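Local coordinates for UV damage endonuclease (Sulfolobus acidocaldarius, PDB 3TC3), which probably cuts DNA beside ultraviolet-induced lesions, acting as a metal-dependent endonuclease in excision repair, at residues R247-S253 and E282-E288; R23-T29 and I74-S80; L192-N196 and I215-D220; F273-N278 and V302-K308. All coordinates share one frame; numbering follows the deposited sequence.

Interaction 1: R247-S253 and E282-E288; sequences RPMIDYS and EVDIMLE. With MN (manganese (II) ion), chain C.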
# COMPACT_ATOMS: atom_id res chain seq x y z
N ARG A 247 -13.41 -4.67 -5.77
CA ARG A 247 -13.15 -3.41 -6.33
C ARG A 247 -11.61 -3.14 -6.42
O ARG A 247 -10.87 -3.33 -5.46
CB ARG A 247 -13.80 -2.36 -5.44
CG ARG A 247 -13.74 -1.01 -6.01
CD ARG A 247 -14.22 -0.01 -5.01
NE ARG A 247 -15.66 -0.05 -4.90
CZ ARG A 247 -16.35 0.76 -4.13
NH1 ARG A 247 -15.74 1.68 -3.38
NH2 ARG A 247 -17.65 0.65 -4.13
N PRO A 248 -11.15 -2.63 -7.55
CA PRO A 248 -9.70 -2.29 -7.62
C PRO A 248 -9.25 -1.22 -6.72
O PRO A 248 -10.05 -0.32 -6.34
CB PRO A 248 -9.48 -1.87 -9.03
CG PRO A 248 -10.72 -2.16 -9.76
CD PRO A 248 -11.86 -2.33 -8.81
N MET A 249 -7.97 -1.26 -6.35
CA MET A 249 -7.31 -0.12 -5.74
C MET A 249 -6.50 0.56 -6.74
O MET A 249 -5.85 -0.11 -7.56
CB MET A 249 -6.40 -0.58 -4.65
CG MET A 249 -7.06 -1.35 -3.51
SD MET A 249 -5.82 -1.99 -2.31
CE MET A 249 -6.87 -2.71 -1.12
N ILE A 250 -6.47 1.90 -6.72
CA ILE A 250 -5.54 2.65 -7.55
C ILE A 250 -4.72 3.59 -6.67
O ILE A 250 -5.18 4.05 -5.61
CB ILE A 250 -6.16 3.43 -8.70
CG1 ILE A 250 -7.10 4.46 -8.25
CG2 ILE A 250 -7.01 2.47 -9.61
CD1 ILE A 250 -7.82 5.15 -9.46
N ASP A 251 -3.50 3.87 -7.08
CA ASP A 251 -2.62 4.87 -6.42
C ASP A 251 -2.62 6.16 -7.20
O ASP A 251 -2.26 6.15 -8.41
CB ASP A 251 -1.19 4.41 -6.30
CG ASP A 251 -0.96 3.32 -5.23
OD1 ASP A 251 -1.72 3.17 -4.30
OD2 ASP A 251 0.10 2.69 -5.28
N TYR A 252 -3.10 7.25 -6.59
CA TYR A 252 -3.20 8.53 -7.28
C TYR A 252 -2.06 9.42 -6.80
O TYR A 252 -1.93 9.72 -5.61
CB TYR A 252 -4.56 9.21 -7.02
CG TYR A 252 -4.59 10.60 -7.68
CD1 TYR A 252 -4.15 11.77 -6.99
CD2 TYR A 252 -5.06 10.76 -8.98
CE1 TYR A 252 -4.17 13.02 -7.58
CE2 TYR A 252 -5.16 11.96 -9.56
CZ TYR A 252 -4.66 13.12 -8.91
OH TYR A 252 -4.74 14.30 -9.57
N SER A 253 -1.32 9.94 -7.74
CA SER A 253 -0.35 11.01 -7.45
C SER A 253 -0.23 11.95 -8.58
O SER A 253 -0.90 11.79 -9.59
CB SER A 253 1.05 10.44 -7.10
OG SER A 253 1.72 11.50 -6.38
N GLU A 282 -15.98 3.30 -9.34
CA GLU A 282 -15.96 1.95 -8.80
C GLU A 282 -14.51 1.50 -8.54
O GLU A 282 -14.06 0.45 -9.02
CB GLU A 282 -16.73 0.97 -9.75
CG GLU A 282 -16.64 -0.46 -9.33
CD GLU A 282 -17.73 -0.91 -8.37
OE1 GLU A 282 -18.94 -0.81 -8.72
OE2 GLU A 282 -17.36 -1.42 -7.27
N VAL A 283 -13.77 2.35 -7.82
CA VAL A 283 -12.33 2.11 -7.51
C VAL A 283 -12.04 2.78 -6.19
O VAL A 283 -12.69 3.80 -5.84
CB VAL A 283 -11.34 2.67 -8.52
CG1 VAL A 283 -11.41 2.07 -9.89
CG2 VAL A 283 -11.48 4.22 -8.67
N ASP A 284 -11.17 2.21 -5.37
CA ASP A 284 -10.68 2.86 -4.12
C ASP A 284 -9.36 3.56 -4.40
O ASP A 284 -8.51 2.94 -4.98
CB ASP A 284 -10.57 1.78 -3.06
CG ASP A 284 -11.97 1.27 -2.63
OD1 ASP A 284 -12.95 2.04 -2.81
OD2 ASP A 284 -11.97 0.16 -2.14
N ILE A 285 -9.31 4.84 -4.10
CA ILE A 285 -8.21 5.72 -4.53
C ILE A 285 -7.28 6.05 -3.33
O ILE A 285 -7.73 6.68 -2.36
CB ILE A 285 -8.72 7.02 -5.09
CG1 ILE A 285 -9.58 6.80 -6.32
CG2 ILE A 285 -7.56 7.93 -5.53
CD1 ILE A 285 -10.35 8.15 -6.75
N MET A 286 -6.02 5.61 -3.42
CA MET A 286 -5.05 5.95 -2.35
C MET A 286 -4.24 7.13 -2.75
O MET A 286 -3.56 7.11 -3.83
CB MET A 286 -4.08 4.77 -2.19
CG MET A 286 -3.03 4.99 -1.04
SD MET A 286 -3.74 5.38 0.57
CE MET A 286 -4.73 3.90 0.84
N LEU A 287 -4.34 8.24 -2.04
CA LEU A 287 -3.55 9.45 -2.38
C LEU A 287 -2.15 9.44 -1.93
O LEU A 287 -1.89 9.23 -0.72
CB LEU A 287 -4.22 10.72 -1.79
CG LEU A 287 -5.70 10.80 -2.12
CD1 LEU A 287 -6.32 12.01 -1.36
CD2 LEU A 287 -5.94 11.03 -3.66
N GLU A 288 -1.21 9.46 -2.85
CA GLU A 288 0.21 9.41 -2.45
C GLU A 288 0.82 10.79 -2.70
O GLU A 288 1.34 11.13 -3.83
CB GLU A 288 0.94 8.40 -3.36
CG GLU A 288 0.48 6.98 -3.12
CD GLU A 288 1.35 5.96 -3.84
OE1 GLU A 288 1.68 6.22 -5.03
OE2 GLU A 288 1.58 4.90 -3.27
MN MN C . 2.16 4.32 -6.21
O HOH W 1 3.17 3.24 -4.33
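The last beta-alpha-beta unit of the TIM barrel brings strands 249-252 and 283-287 side by side in parallel. Ile250 uses both its N and its O toward strand 283-287: N bonds to Asp284 O at 2.9 Å and O accepts Met286 N at 2.8 Å. At the N-terminal end of the pair Arg247, long and rich in N-H groups, reaches across to two acids, with a bend at CD (chi3 -76°). NH1 meets Asp284 OD1 in the guanidinium plane at 2.9 Å, while NE makes a longer 3.2 Å salt bridge to Glu282 OE2, which it approaches from above the carboxylate plane. Asp284 OD2 also salt-bridges Arg23 and Arg117, which would offset its charge. At the C-terminal end Glu288 OE1 binds manganese at 2.3 Å, and Asp251 OD2 is a more distant ligand, at 2.8 Å. Their carboxylates stack, with Asp251 OD2 and Glu288 OE2 3.3 Å apart; Arg78 salt-bridges both acids, and Gln160 also bonds to Asp251. Ser253 OG donates to Glu288 O at 2.6 Å. Ile250, Tyr252, Ile285 and Leu287 lie on the face away from Asp251 and pack against helix 270-279, while strands 217-220 and 22-27 continue the sheet on either side.

Interaction 2: R23-T29 and I74-S80; sequences RVGYVST and ILFFRIS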
# COMPACT_ATOMS: atom_id res chain seq x y z
N ARG A 23 -13.93 5.10 -2.69
CA ARG A 23 -13.42 5.40 -1.35
C ARG A 23 -12.13 6.16 -1.52
O ARG A 23 -11.44 5.89 -2.51
CB ARG A 23 -13.12 4.17 -0.51
CG ARG A 23 -14.34 3.37 -0.19
CD ARG A 23 -13.64 2.14 0.41
NE ARG A 23 -14.56 1.23 0.98
CZ ARG A 23 -14.75 -0.01 0.59
NH1 ARG A 23 -14.12 -0.54 -0.44
NH2 ARG A 23 -15.66 -0.71 1.25
N VAL A 24 -11.86 7.09 -0.63
CA VAL A 24 -10.60 7.80 -0.61
C VAL A 24 -9.72 7.34 0.55
O VAL A 24 -10.23 7.08 1.63
CB VAL A 24 -10.95 9.32 -0.33
CG1 VAL A 24 -9.68 10.19 0.01
CG2 VAL A 24 -11.82 9.90 -1.44
N GLY A 25 -8.40 7.19 0.29
CA GLY A 25 -7.43 6.95 1.36
C GLY A 25 -6.23 7.83 1.34
O GLY A 25 -5.97 8.50 0.39
N TYR A 26 -5.51 7.74 2.48
CA TYR A 26 -4.15 8.35 2.53
C TYR A 26 -3.22 7.38 3.26
O TYR A 26 -3.67 6.34 3.77
CB TYR A 26 -4.13 9.76 3.05
CG TYR A 26 -4.62 9.88 4.46
CD1 TYR A 26 -6.03 9.85 4.77
CD2 TYR A 26 -3.69 9.99 5.54
CE1 TYR A 26 -6.49 9.93 6.10
CE2 TYR A 26 -4.17 10.05 6.86
CZ TYR A 26 -5.55 9.99 7.12
OH TYR A 26 -5.94 10.10 8.46
N VAL A 27 -1.95 7.79 3.40
CA VAL A 27 -0.89 6.78 3.73
C VAL A 27 -0.28 7.06 5.11
O VAL A 27 0.21 8.17 5.38
CB VAL A 27 0.21 6.91 2.69
CG1 VAL A 27 1.49 6.05 3.06
CG2 VAL A 27 -0.36 6.52 1.29
N SER A 28 -0.24 6.03 5.96
CA SER A 28 0.67 5.86 7.16
C SER A 28 0.34 6.65 8.41
O SER A 28 0.34 6.08 9.49
CB SER A 28 2.15 6.06 6.77
OG SER A 28 2.54 4.87 6.08
N THR A 29 0.10 7.95 8.27
CA THR A 29 -0.11 8.76 9.51
C THR A 29 -0.82 10.04 9.10
O THR A 29 -1.07 10.28 7.91
CB THR A 29 1.21 9.02 10.26
OG1 THR A 29 0.93 9.44 11.60
CG2 THR A 29 2.11 10.00 9.53
N ILE A 74 -13.43 9.11 5.02
CA ILE A 74 -12.19 8.55 4.40
C ILE A 74 -12.14 7.05 4.77
O ILE A 74 -11.92 6.69 5.93
CB ILE A 74 -10.96 9.28 4.98
CG1 ILE A 74 -10.96 10.73 4.43
CG2 ILE A 74 -9.67 8.62 4.45
CD1 ILE A 74 -10.06 11.64 5.24
N LEU A 75 -12.51 6.19 3.82
CA LEU A 75 -12.83 4.77 4.13
C LEU A 75 -11.76 3.80 3.59
O LEU A 75 -11.94 2.60 3.60
CB LEU A 75 -14.22 4.36 3.63
CG LEU A 75 -15.43 5.07 4.28
CD1 LEU A 75 -16.67 4.39 3.86
CD2 LEU A 75 -15.28 5.18 5.71
N PHE A 76 -10.60 4.36 3.23
CA PHE A 76 -9.44 3.52 2.76
C PHE A 76 -8.21 4.07 3.54
O PHE A 76 -8.09 5.27 3.82
CB PHE A 76 -9.35 3.78 1.20
CG PHE A 76 -8.31 2.95 0.43
CD1 PHE A 76 -7.71 1.76 0.96
CD2 PHE A 76 -8.04 3.35 -0.90
CE1 PHE A 76 -6.81 1.04 0.13
CE2 PHE A 76 -7.13 2.67 -1.74
CZ PHE A 76 -6.51 1.45 -1.20
N PHE A 77 -7.29 3.18 3.91
CA PHE A 77 -6.07 3.62 4.61
C PHE A 77 -4.94 2.67 4.30
O PHE A 77 -5.16 1.46 4.18
CB PHE A 77 -6.32 3.65 6.14
CG PHE A 77 -5.24 4.39 6.86
CD1 PHE A 77 -5.08 5.80 6.69
CD2 PHE A 77 -4.33 3.70 7.75
CE1 PHE A 77 -3.97 6.44 7.32
CE2 PHE A 77 -3.27 4.39 8.40
CZ PHE A 77 -3.12 5.81 8.20
N ARG A 78 -3.74 3.22 4.22
CA ARG A 78 -2.50 2.42 4.04
C ARG A 78 -1.78 2.38 5.37
O ARG A 78 -1.23 3.38 5.82
CB ARG A 78 -1.57 2.86 2.87
CG ARG A 78 -0.40 1.78 2.70
CD ARG A 78 0.63 2.31 1.62
NE ARG A 78 -0.02 2.42 0.28
CZ ARG A 78 0.54 3.19 -0.66
NH1 ARG A 78 1.68 3.82 -0.43
NH2 ARG A 78 -0.01 3.29 -1.81
N ILE A 79 -1.85 1.25 6.07
CA ILE A 79 -1.20 1.14 7.42
C ILE A 79 0.32 1.15 7.27
O ILE A 79 0.88 0.50 6.37
CB ILE A 79 -1.66 -0.14 8.09
CG1 ILE A 79 -3.14 -0.04 8.39
CG2 ILE A 79 -0.85 -0.39 9.40
CD1 ILE A 79 -3.75 -1.37 9.03
N SER A 80 0.94 1.94 8.14
CA SER A 80 2.39 2.06 8.09
C SER A 80 3.12 0.72 8.33
O SER A 80 2.73 -0.05 9.24
CB SER A 80 2.84 3.05 9.21
OG SER A 80 4.28 3.02 9.26
O HOH W 2 -13.89 7.42 1.51
O HOH W 3 -0.41 3.43 10.02
O HOH W 4 5.52 4.53 7.28
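Phe77 turns the edge of its ring onto one face of Tyr26, a T-shaped pair with the planes 81° apart and the ring centroids 5.2 Å apart. The touching atom is Phe77 CE1, 3.6 Å from Tyr26 CE2 and set over the rim of the tyrosine. With CG between the backbone N and the carbonyl carbon (chi1 62°), the Tyr26 ring is placed beside Phe77 and Ile74. Ile74 CG2 meets the edge of the same ring, 3.8 Å from Tyr26 CE1, and the hydroxyl is held by Asn69 and Asn30, so an aromatic with a polar tip suits a place where the barrel wall meets helices 48-71 and 293-305. These are the first two strands of the TIM barrel, 22-27 and 76-78, parallel neighbours in the sheet. Their ladder is irregular. Phe76 N bonds only weakly to Val24 O, whereas Arg78 N to Tyr26 O is nearly straight at 3.2 Å and Ser28 N to Arg78 O shorter at 2.8 Å. Gly25, with no side chain, allows its CA to come within 3.1 Å of Phe76 O. Water 2 accepts from both Val24 N and Leu75 N, and water 3 joins Ser28 O to Ser80 N. On the barrel's inner side Val27 CG2 lies over a face of the Arg78 guanidinium, 3.8 Å from NH1. The methyl packs on the flat cation, and Arg78 NH2 makes salt bridges to Glu288 and Asp251 of the metal site.

Interaction 3: L192-N196 and I215-D220; sequences LVIEN and IPVIFD. With MN (manganese (II) ion), chain C.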
# COMPACT_ATOMS: atom_id res chain seq x y z
N LEU A 192 -1.25 -10.55 -1.89
CA LEU A 192 -0.25 -9.74 -2.62
C LEU A 192 -0.86 -9.09 -3.87
O LEU A 192 -1.69 -9.69 -4.57
CB LEU A 192 0.91 -10.66 -3.06
CG LEU A 192 2.19 -9.91 -3.36
CD1 LEU A 192 2.86 -9.42 -2.05
CD2 LEU A 192 3.21 -10.84 -4.08
N VAL A 193 -0.45 -7.82 -4.09
CA VAL A 193 -0.83 -7.13 -5.30
C VAL A 193 0.43 -6.41 -5.84
O VAL A 193 1.38 -6.18 -5.08
CB VAL A 193 -2.01 -6.11 -5.12
CG1 VAL A 193 -3.23 -6.82 -4.53
CG2 VAL A 193 -1.53 -4.95 -4.24
N ILE A 194 0.51 -6.22 -7.16
CA ILE A 194 1.71 -5.61 -7.71
C ILE A 194 1.34 -4.28 -8.37
O ILE A 194 0.30 -4.13 -8.93
CB ILE A 194 2.43 -6.54 -8.75
CG1 ILE A 194 1.49 -6.95 -9.84
CG2 ILE A 194 3.12 -7.75 -8.06
CD1 ILE A 194 2.23 -7.75 -11.02
N GLU A 195 2.27 -3.36 -8.40
CA GLU A 195 2.00 -2.04 -8.95
C GLU A 195 3.08 -1.73 -10.00
O GLU A 195 4.26 -2.15 -9.95
CB GLU A 195 2.23 -1.07 -7.78
CG GLU A 195 2.09 0.43 -8.07
CD GLU A 195 2.65 1.31 -6.95
OE1 GLU A 195 2.78 0.86 -5.81
OE2 GLU A 195 2.93 2.49 -7.20
N ASN A 196 2.66 -0.98 -11.01
CA ASN A 196 3.58 -0.55 -12.01
C ASN A 196 4.52 0.52 -11.43
O ASN A 196 4.09 1.33 -10.59
CB ASN A 196 2.81 -0.04 -13.25
CG ASN A 196 1.85 1.12 -12.95
OD1 ASN A 196 0.97 0.95 -12.11
ND2 ASN A 196 2.07 2.30 -13.57
N ILE A 215 -2.44 -12.53 -9.58
CA ILE A 215 -2.12 -11.33 -8.73
C ILE A 215 -2.82 -10.07 -9.24
O ILE A 215 -2.57 -9.70 -10.34
CB ILE A 215 -0.61 -11.10 -8.71
CG1 ILE A 215 0.08 -12.32 -8.05
CG2 ILE A 215 -0.30 -9.91 -7.81
CD1 ILE A 215 1.58 -12.25 -8.31
N PRO A 216 -3.63 -9.42 -8.44
CA PRO A 216 -4.19 -8.09 -8.92
C PRO A 216 -3.15 -7.03 -9.08
O PRO A 216 -2.09 -7.02 -8.41
CB PRO A 216 -5.20 -7.73 -7.83
CG PRO A 216 -5.41 -9.07 -7.03
CD PRO A 216 -4.08 -9.74 -7.05
N VAL A 217 -3.37 -6.17 -10.05
CA VAL A 217 -2.53 -5.04 -10.33
C VAL A 217 -3.11 -3.74 -9.80
O VAL A 217 -4.24 -3.38 -10.14
CB VAL A 217 -2.29 -4.94 -11.86
CG1 VAL A 217 -1.32 -3.73 -12.22
CG2 VAL A 217 -1.72 -6.30 -12.39
N ILE A 218 -2.31 -3.09 -8.99
CA ILE A 218 -2.65 -1.68 -8.61
C ILE A 218 -2.09 -0.74 -9.67
O ILE A 218 -0.86 -0.71 -9.90
CB ILE A 218 -1.99 -1.31 -7.25
CG1 ILE A 218 -2.66 -2.06 -6.15
CG2 ILE A 218 -2.18 0.26 -6.97
CD1 ILE A 218 -2.27 -1.62 -4.73
N PHE A 219 -2.98 0.05 -10.26
CA PHE A 219 -2.56 1.11 -11.19
C PHE A 219 -2.12 2.39 -10.52
O PHE A 219 -2.84 2.91 -9.72
CB PHE A 219 -3.81 1.43 -12.05
CG PHE A 219 -3.59 2.49 -13.08
CD1 PHE A 219 -2.82 2.23 -14.25
CD2 PHE A 219 -4.07 3.79 -12.88
CE1 PHE A 219 -2.67 3.20 -15.19
CE2 PHE A 219 -3.87 4.77 -13.83
CZ PHE A 219 -3.14 4.48 -15.01
N ASP A 220 -0.94 2.84 -10.83
CA ASP A 220 -0.40 4.09 -10.33
C ASP A 220 -0.38 5.04 -11.49
O ASP A 220 0.29 4.79 -12.46
CB ASP A 220 0.95 3.87 -9.79
CG ASP A 220 1.47 5.13 -9.20
OD1 ASP A 220 1.66 6.14 -9.87
OD2 ASP A 220 1.68 5.09 -7.93
MN MN C . 2.16 4.32 -6.21
O HOH W 1 3.17 3.24 -4.33
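Glu195 OE2 and Asp220 OD2 both bind the manganese ion, at 2.2 Å and 1.9 Å. The two oxygens lie 3.0 Å apart, a closeness that the shared cation probably offsets, and their carboxylate planes are only 4° from parallel. Glu288 and Asp251 complete the protein part of the site. The Glu195 chain is extended, with CG trans to N (chi1 177°), and so carries its carboxylate to the ion. Its other oxygen, OE1, accepts from water 1, itself a metal ligand, at 2.8 Å, and also bonds to Gln160. Next outward, Asn196 uses both ends of its amide on the backbone of Asp220: OD1 receives Asp220 N on an in-plane lone pair at 3.0 Å, and ND2 donates to Asp220 O at 3.3 Å. An asparagine suits this spot because one flat group both accepts and donates, pinning the main chain of a metal ligand. Asp220 also serves as N-cap of the following helix, its OD1 taking His223 N. The strands themselves pair by Ile194 N to Pro216 O and Ile218 N to Ile194 O. Apolar side chains close around this ladder: Val193 CG2 is pressed tightly on Ile218 CD1, 3.4 Å away, Val193 CG1 rests against the Pro216 ring, and Ile215 CG2 meets Ile194 CG1 on the side turned to helix 170-181. In this TIM barrel the acidic ligands sit at the C-terminal ends of parallel strands, joined here through helix 203-213, where barrels of this fold carry their active sites.

Interaction 4: F273-N278 and V302-K308; sequences FRRFVN and VLKELNK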
# COMPACT_ATOMS: atom_id res chain seq x y z
N PHE A 273 -7.30 16.45 -10.11
CA PHE A 273 -8.03 15.35 -9.49
C PHE A 273 -9.41 15.20 -10.09
O PHE A 273 -9.85 14.07 -10.37
CB PHE A 273 -8.06 15.54 -7.93
CG PHE A 273 -8.72 14.40 -7.23
CD1 PHE A 273 -8.09 13.16 -7.15
CD2 PHE A 273 -10.01 14.56 -6.70
CE1 PHE A 273 -8.76 12.07 -6.50
CE2 PHE A 273 -10.65 13.51 -6.04
CZ PHE A 273 -10.02 12.25 -5.93
N ARG A 274 -10.07 16.35 -10.26
CA ARG A 274 -11.39 16.32 -10.94
C ARG A 274 -11.28 15.70 -12.34
O ARG A 274 -12.15 14.89 -12.74
CB ARG A 274 -11.97 17.73 -11.02
CG ARG A 274 -12.50 18.21 -9.70
CD ARG A 274 -12.86 19.71 -9.80
NE ARG A 274 -13.48 20.16 -8.59
CZ ARG A 274 -14.77 20.05 -8.33
NH1 ARG A 274 -15.59 19.45 -9.20
NH2 ARG A 274 -15.20 20.50 -7.15
N ARG A 275 -10.25 16.01 -13.11
CA ARG A 275 -10.14 15.45 -14.45
C ARG A 275 -9.94 13.94 -14.39
O ARG A 275 -10.52 13.16 -15.20
CB ARG A 275 -8.99 16.06 -15.20
CG ARG A 275 -9.41 17.15 -16.22
CD ARG A 275 -8.21 17.57 -17.07
NE ARG A 275 -7.65 18.75 -16.45
CZ ARG A 275 -6.51 18.79 -15.78
NH1 ARG A 275 -5.77 17.67 -15.67
NH2 ARG A 275 -6.11 19.94 -15.21
N PHE A 276 -9.19 13.48 -13.38
CA PHE A 276 -9.02 12.07 -13.20
C PHE A 276 -10.32 11.35 -12.82
O PHE A 276 -10.64 10.28 -13.37
CB PHE A 276 -7.96 11.89 -12.07
CG PHE A 276 -7.60 10.47 -11.86
CD1 PHE A 276 -6.65 9.87 -12.72
CD2 PHE A 276 -8.15 9.74 -10.83
CE1 PHE A 276 -6.25 8.58 -12.57
CE2 PHE A 276 -7.74 8.32 -10.67
CZ PHE A 276 -6.86 7.77 -11.60
N VAL A 277 -11.01 11.86 -11.83
CA VAL A 277 -12.17 11.09 -11.34
C VAL A 277 -13.31 11.13 -12.39
O VAL A 277 -14.18 10.27 -12.32
CB VAL A 277 -12.73 11.58 -10.01
CG1 VAL A 277 -11.74 11.30 -8.85
CG2 VAL A 277 -13.08 12.98 -10.06
N ASN A 278 -13.34 12.18 -13.22
CA ASN A 278 -14.49 12.28 -14.13
C ASN A 278 -14.39 11.13 -15.15
O ASN A 278 -15.40 10.82 -15.80
CB ASN A 278 -14.69 13.72 -14.73
CG ASN A 278 -15.44 14.67 -13.76
OD1 ASN A 278 -16.60 14.41 -13.43
ND2 ASN A 278 -14.78 15.75 -13.30
N VAL A 302 -14.43 16.92 -3.33
CA VAL A 302 -14.68 16.79 -4.78
C VAL A 302 -15.64 15.63 -5.02
O VAL A 302 -16.60 15.75 -5.79
CB VAL A 302 -13.34 16.64 -5.56
CG1 VAL A 302 -13.57 16.27 -6.99
CG2 VAL A 302 -12.49 17.92 -5.45
N LEU A 303 -15.38 14.49 -4.40
CA LEU A 303 -16.19 13.30 -4.70
C LEU A 303 -17.63 13.48 -4.26
O LEU A 303 -18.51 12.94 -4.92
CB LEU A 303 -15.63 11.99 -4.10
CG LEU A 303 -14.28 11.65 -4.71
CD1 LEU A 303 -13.65 10.52 -3.99
CD2 LEU A 303 -14.42 11.24 -6.14
N LYS A 304 -17.86 14.21 -3.17
CA LYS A 304 -19.21 14.41 -2.66
C LYS A 304 -19.94 15.28 -3.69
O LYS A 304 -21.10 15.02 -4.04
CB LYS A 304 -19.20 15.12 -1.29
CG LYS A 304 -18.87 14.19 -0.12
CD LYS A 304 -18.57 14.91 1.23
CE LYS A 304 -19.85 15.34 1.89
NZ LYS A 304 -19.69 15.56 3.36
N GLU A 305 -19.24 16.29 -4.17
CA GLU A 305 -19.81 17.18 -5.18
C GLU A 305 -20.17 16.46 -6.46
O GLU A 305 -21.19 16.76 -7.07
CB GLU A 305 -18.95 18.39 -5.39
CG GLU A 305 -19.52 19.30 -6.44
CD GLU A 305 -18.44 19.97 -7.22
OE1 GLU A 305 -17.62 20.62 -6.53
OE2 GLU A 305 -18.43 19.86 -8.49
N LEU A 306 -19.37 15.48 -6.83
CA LEU A 306 -19.61 14.70 -8.03
C LEU A 306 -20.50 13.47 -7.79
O LEU A 306 -20.65 12.64 -8.68
CB LEU A 306 -18.26 14.29 -8.63
CG LEU A 306 -17.34 15.37 -9.16
CD1 LEU A 306 -16.01 14.69 -9.50
CD2 LEU A 306 -17.96 16.16 -10.37
N ASN A 307 -21.08 13.35 -6.59
CA ASN A 307 -21.90 12.19 -6.21
C ASN A 307 -21.22 10.86 -6.45
O ASN A 307 -21.84 9.88 -6.84
CB ASN A 307 -23.26 12.22 -6.94
CG ASN A 307 -24.00 13.45 -6.62
OD1 ASN A 307 -24.15 13.77 -5.45
ND2 ASN A 307 -24.46 14.18 -7.64
N LYS A 308 -19.91 10.84 -6.24
CA LYS A 308 -19.12 9.64 -6.42
C LYS A 308 -18.45 9.20 -5.16
O LYS A 308 -17.55 8.34 -5.22
CB LYS A 308 -18.07 9.82 -7.53
CG LYS A 308 -18.68 9.49 -8.86
CD LYS A 308 -17.60 9.05 -9.80
CE LYS A 308 -17.34 10.06 -10.85
NZ LYS A 308 -16.90 9.48 -12.17
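Val302 CG1 sits over the centre of one face of the Arg274 guanidinium, 4.1 Å above the plane, while Glu305 lies at its edge. The contact joins helices 270-279 and 293-305, the last two of the outer layer of the TIM barrel. The grip is end-on: NH1 donates to Glu305 OE2 at 3.0 Å and NH2 to OE1, refined at a doubtfully short 2.5 Å. Both acceptors lie near the guanidinium plane, but the carboxylate is turned 30° against it and is met from above its own plane. NE has a separate salt bridge to Glu270, which would limit the rotation of the group. The other flat group, the ring of Phe273, carries Val277 CG1 of its own helix over one face, Val302 CG1 and Leu303 CG approach its edge, and the ring meets Tyr252 edge-to-face. Charged residues fit the exposed side, whereas Val277 and Leu303 face the strands, Val277 CG1 touching Leu303 CD2 at 3.8 Å. Toward the outer side Val277 CG2 is packed tightly on Leu306 CD1 at 3.4 Å. The second helix ends in a Schellman motif, with Asn307 at positive phi, Lys308 N bonded to Leu303 O and Asn307 N to Lys304 O. From this turn Lys308 reaches the C-terminal end of helix 270-279: NZ donates to Val280 O, just past the helix, and, at 2.8 Å, to Val277 O.

Interactions 1, 2 and 3 belong to one closed parallel barrel. Strand 283-287 joins interaction 1 to interaction 2 through Ile285 O and Gly25 N, 2.8 Å apart, and strand 249-252 joins it to interaction 3 through Asp251 N and Phe219 O at 2.9 Å. Manganese ties interactions 1 and 3 together, with water 1 common to both. Interaction 2 does not bind the ion but adds Arg78, whose NH2 is 2.7 Å from Glu288 OE2, as a second-shell charge. Interaction 4 lies outside the wall: Val277 CG1 is 4.0 Å from Ile285 CD1 and Leu303 CD1 is 3.2 Å from Val24 CG2 of interaction 2, yet the Phe273 side chain remains about 13 Å from manganese.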